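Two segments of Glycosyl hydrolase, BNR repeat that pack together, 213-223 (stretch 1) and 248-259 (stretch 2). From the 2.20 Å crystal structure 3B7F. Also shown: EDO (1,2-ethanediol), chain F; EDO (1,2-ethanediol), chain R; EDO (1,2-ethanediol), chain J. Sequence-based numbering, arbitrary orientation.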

# COMPACT_ATOMS: atom_id res chain seq x y z
N PRO A 213 3.29 -16.99 -10.63
CA PRO A 213 2.18 -16.67 -9.70
C PRO A 213 2.34 -17.32 -8.34
O PRO A 213 2.94 -18.37 -8.24
CB PRO A 213 0.95 -17.21 -10.43
CG PRO A 213 1.48 -18.28 -11.32
CD PRO A 213 2.83 -17.82 -11.76
N LEU A 214 1.85 -16.65 -7.29
CA LEU A 214 1.87 -17.17 -5.92
C LEU A 214 0.54 -16.80 -5.25
O LEU A 214 0.46 -15.86 -4.47
CB LEU A 214 3.08 -16.61 -5.16
CG LEU A 214 3.38 -17.17 -3.77
CD1 LEU A 214 3.66 -18.66 -3.83
CD2 LEU A 214 4.55 -16.41 -3.18
N ASN A 215 -0.50 -17.52 -5.64
CA ASN A 215 -1.86 -17.32 -5.16
C ASN A 215 -2.48 -18.54 -4.50
O ASN A 215 -3.64 -18.49 -4.19
CB ASN A 215 -2.71 -16.90 -6.35
CG ASN A 215 -2.23 -15.62 -6.94
OD1 ASN A 215 -2.30 -14.60 -6.28
ND2 ASN A 215 -1.74 -15.65 -8.18
N ARG A 216 -1.72 -19.59 -4.21
CA ARG A 216 -2.30 -20.82 -3.68
C ARG A 216 -2.93 -20.60 -2.31
O ARG A 216 -2.30 -20.03 -1.42
CB ARG A 216 -1.23 -21.91 -3.58
CG ARG A 216 -1.72 -23.31 -3.15
CD ARG A 216 -0.53 -24.28 -3.05
NE ARG A 216 -0.93 -25.60 -2.58
N GLY A 217 -4.17 -21.08 -2.17
CA GLY A 217 -4.96 -20.97 -0.94
C GLY A 217 -5.87 -19.76 -0.88
O GLY A 217 -6.75 -19.67 -0.02
N CYS A 218 -5.72 -18.85 -1.84
CA CYS A 218 -6.48 -17.60 -1.90
C CYS A 218 -7.72 -17.76 -2.78
O CYS A 218 -7.62 -18.23 -3.88
CB CYS A 218 -5.54 -16.54 -2.47
SG CYS A 218 -6.12 -14.89 -2.45
N ALA A 219 -8.90 -17.37 -2.30
CA ALA A 219 -10.12 -17.42 -3.13
C ALA A 219 -10.11 -16.32 -4.21
O ALA A 219 -9.41 -15.32 -4.09
CB ALA A 219 -11.33 -17.29 -2.29
N ALA A 220 -10.89 -16.57 -5.27
CA ALA A 220 -11.13 -15.65 -6.38
C ALA A 220 -12.56 -15.94 -6.81
O ALA A 220 -12.86 -16.39 -7.94
CB ALA A 220 -10.14 -15.87 -7.51
N ASN A 221 -13.45 -15.66 -5.88
CA ASN A 221 -14.89 -15.96 -6.02
C ASN A 221 -15.68 -15.15 -7.09
O ASN A 221 -16.82 -15.47 -7.43
CB ASN A 221 -15.51 -15.93 -4.59
CG ASN A 221 -14.90 -17.07 -3.67
OD1 ASN A 221 -14.51 -18.16 -4.17
ND2 ASN A 221 -14.82 -16.81 -2.35
N PHE A 222 -15.02 -14.14 -7.64
CA PHE A 222 -15.52 -13.36 -8.79
C PHE A 222 -15.18 -14.01 -10.15
O PHE A 222 -15.62 -13.52 -11.19
CB PHE A 222 -14.96 -11.92 -8.74
CG PHE A 222 -13.44 -11.84 -8.67
CD1 PHE A 222 -12.79 -11.85 -7.42
CD2 PHE A 222 -12.67 -11.76 -9.81
CE1 PHE A 222 -11.43 -11.81 -7.34
CE2 PHE A 222 -11.30 -11.72 -9.72
CZ PHE A 222 -10.69 -11.74 -8.49
N LEU A 223 -14.36 -15.07 -10.14
CA LEU A 223 -13.95 -15.76 -11.35
C LEU A 223 -14.85 -16.97 -11.57
O LEU A 223 -15.43 -17.51 -10.60
CB LEU A 223 -12.47 -16.20 -11.29
CG LEU A 223 -11.35 -15.15 -11.28
CD1 LEU A 223 -9.97 -15.82 -11.18
CD2 LEU A 223 -11.38 -14.26 -12.49
N TYR A 248 1.33 -10.99 4.69
CA TYR A 248 -0.10 -10.82 4.96
C TYR A 248 -0.71 -10.10 3.78
O TYR A 248 -0.04 -9.34 3.10
CB TYR A 248 -0.36 -10.05 6.24
CG TYR A 248 -0.02 -10.78 7.54
CD1 TYR A 248 1.25 -10.68 8.10
CD2 TYR A 248 -1.00 -11.49 8.25
CE1 TYR A 248 1.55 -11.31 9.31
CE2 TYR A 248 -0.71 -12.10 9.47
CZ TYR A 248 0.58 -12.01 9.98
OH TYR A 248 0.91 -12.61 11.18
N GLN A 249 -1.97 -10.41 3.48
CA GLN A 249 -2.66 -9.62 2.46
C GLN A 249 -4.13 -9.40 2.78
O GLN A 249 -4.77 -10.24 3.41
CB GLN A 249 -2.52 -10.22 1.04
CG GLN A 249 -3.17 -11.58 0.80
CD GLN A 249 -3.47 -11.85 -0.65
OE1 GLN A 249 -4.21 -11.10 -1.27
NE2 GLN A 249 -2.93 -12.94 -1.20
N GLN A 250 -4.62 -8.23 2.36
CA GLN A 250 -6.04 -7.92 2.33
C GLN A 250 -6.38 -8.13 0.85
O GLN A 250 -5.80 -7.49 -0.01
CB GLN A 250 -6.35 -6.48 2.74
CG GLN A 250 -7.81 -6.12 2.58
CD GLN A 250 -8.79 -6.90 3.48
OE1 GLN A 250 -9.04 -6.51 4.62
NE2 GLN A 250 -9.41 -7.96 2.92
N ASN A 251 -7.29 -9.06 0.58
CA ASN A 251 -7.71 -9.42 -0.76
C ASN A 251 -9.18 -9.05 -0.88
O ASN A 251 -9.90 -8.87 0.12
CB ASN A 251 -7.47 -10.94 -0.92
CG ASN A 251 -7.57 -11.45 -2.37
OD1 ASN A 251 -8.66 -11.73 -2.85
ND2 ASN A 251 -6.41 -11.71 -3.00
N HIS A 252 -9.64 -8.96 -2.13
CA HIS A 252 -11.08 -8.81 -2.40
C HIS A 252 -11.89 -9.99 -1.79
O HIS A 252 -13.08 -9.84 -1.50
CB HIS A 252 -11.33 -8.74 -3.91
CG HIS A 252 -12.60 -8.06 -4.28
ND1 HIS A 252 -12.63 -6.75 -4.69
CD2 HIS A 252 -13.89 -8.49 -4.26
CE1 HIS A 252 -13.88 -6.40 -4.93
NE2 HIS A 252 -14.66 -7.43 -4.67
N CYS A 253 -11.22 -11.14 -1.63
CA CYS A 253 -11.78 -12.37 -1.08
C CYS A 253 -11.12 -12.81 0.23
O CYS A 253 -10.91 -13.98 0.46
CB CYS A 253 -11.71 -13.50 -2.13
SG CYS A 253 -12.53 -13.01 -3.68
N GLY A 254 -10.80 -11.84 1.08
CA GLY A 254 -10.39 -12.12 2.43
C GLY A 254 -9.05 -11.63 2.90
O GLY A 254 -8.29 -11.05 2.12
N ILE A 255 -8.82 -11.84 4.19
CA ILE A 255 -7.55 -11.53 4.85
C ILE A 255 -6.82 -12.86 4.89
O ILE A 255 -7.39 -13.86 5.33
CB ILE A 255 -7.69 -10.97 6.28
CG1 ILE A 255 -8.63 -9.75 6.31
CG2 ILE A 255 -6.29 -10.64 6.84
CD1 ILE A 255 -9.16 -9.40 7.74
N TYR A 256 -5.57 -12.86 4.43
CA TYR A 256 -4.76 -14.05 4.40
C TYR A 256 -3.38 -13.84 4.99
O TYR A 256 -2.84 -12.75 4.96
CB TYR A 256 -4.55 -14.53 2.94
CG TYR A 256 -5.80 -14.94 2.23
CD1 TYR A 256 -6.60 -13.99 1.59
CD2 TYR A 256 -6.21 -16.27 2.20
CE1 TYR A 256 -7.78 -14.35 0.94
CE2 TYR A 256 -7.39 -16.64 1.55
CZ TYR A 256 -8.17 -15.66 0.93
OH TYR A 256 -9.34 -16.01 0.29
N ARG A 257 -2.81 -14.94 5.46
CA ARG A 257 -1.46 -15.01 5.97
C ARG A 257 -0.75 -16.17 5.25
O ARG A 257 -1.33 -17.24 5.08
CB ARG A 257 -1.45 -15.27 7.47
CG ARG A 257 -0.06 -15.26 8.09
CD ARG A 257 -0.11 -15.70 9.52
NE ARG A 257 1.24 -15.79 10.09
CZ ARG A 257 2.04 -16.86 10.06
NH1 ARG A 257 1.72 -17.97 9.42
NH2 ARG A 257 3.22 -16.78 10.64
N MSE A 258 0.48 -15.93 4.83
CA MSE A 258 1.33 -16.97 4.25
C MSE A 258 2.70 -17.00 4.92
O MSE A 258 3.36 -15.98 5.06
CB MSE A 258 1.54 -16.77 2.75
CG MSE A 258 2.54 -17.76 2.13
SE MSE A 258 2.96 -17.52 0.29
CE MSE A 258 1.39 -18.16 -0.54
N ASP A 259 3.10 -18.19 5.35
CA ASP A 259 4.47 -18.44 5.73
C ASP A 259 5.04 -18.94 4.40
O ASP A 259 4.61 -19.99 3.91
CB ASP A 259 4.57 -19.50 6.82
CG ASP A 259 5.98 -19.72 7.27
OD1 ASP A 259 6.88 -19.69 6.41
OD2 ASP A 259 6.17 -19.92 8.48
C1 EDO F . -0.42 -20.65 -7.42
O1 EDO F . -0.46 -19.46 -8.22
C2 EDO F . 0.98 -20.99 -6.93
O2 EDO F . 1.20 -20.70 -5.55
C1 EDO R . -6.47 -20.60 -5.08
O1 EDO R . -7.15 -19.94 -6.18
C2 EDO R . -5.68 -21.82 -5.52
O2 EDO R . -5.51 -22.69 -4.40
C1 EDO J . 4.12 -20.60 11.37
O1 EDO J . 4.65 -19.63 10.44
C2 EDO J . 2.60 -20.83 11.22
O2 EDO J . 2.18 -21.16 9.87
O HOH W 1 -3.80 -13.38 -4.22
O HOH W 2 -8.73 -12.88 -5.26

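Stretch 2 is a β-hairpin whose strands, 248-251 and 254-259, are joined by a type I turn from Asn-251 to Gly-254; stretch 1, which has no regular helix or strand, lies along one side of it. Gln-249, Asn-251, Cys-253, Tyr-256 and Met-258 all direct their CA-to-CB bonds toward stretch 1, and the relief they create receives it.

Cys-218 fills the central hollow. Its side chain, in the t rotamer, places Cys-218 SG over one face of the Tyr-256 ring, 4.1 Å from the centroid and 23° off the normal, while Cys-218 SG also approaches Asn-251 ND2 at 3.2 Å. The amide forming that wall is held in place, because Asn-251 ND2 donates to Gln-249 OE1 (2.9 Å) and Asn-251 OD1 accepts from Cys-253 N (2.9 Å).

Tyr-256 reaches out far enough for its hydroxyl to meet the backbone of stretch 1: Ala-219 N donates to Tyr-256 OH at 3.0 Å and a nearly straight 166°. This bond pins the chain where the two backbones come close, the CA atoms of Ala-219 and Cys-253 being 5.7 Å apart. Here small side chains meet, with Ala-219 CB 3.8 Å from Cys-253 CB. Beside them, water 2 fills a gap, donating to both Ala-219 O (2.8 Å) and Asn-251 OD1 (2.7 Å).

Beyond this point the bump belongs to stretch 2. Cys-253 SG lies against the first part of the type I turn from Ala-220 to Leu-223, accepting a weak hydrogen bond from Asn-221 N (3.6 Å) and lying at the edge of the Phe-222 ring, 3.9 Å from Phe-222 CD1.

At the other end is selenomethionine Met-258, extended through chi1 and chi2 (both t) and turned at chi3 (m). Met-258 CE makes an apolar contact with Leu-214 CG at 3.9 Å and lies 4.2 Å from Arg-216 O, completing the 484 Å² interface.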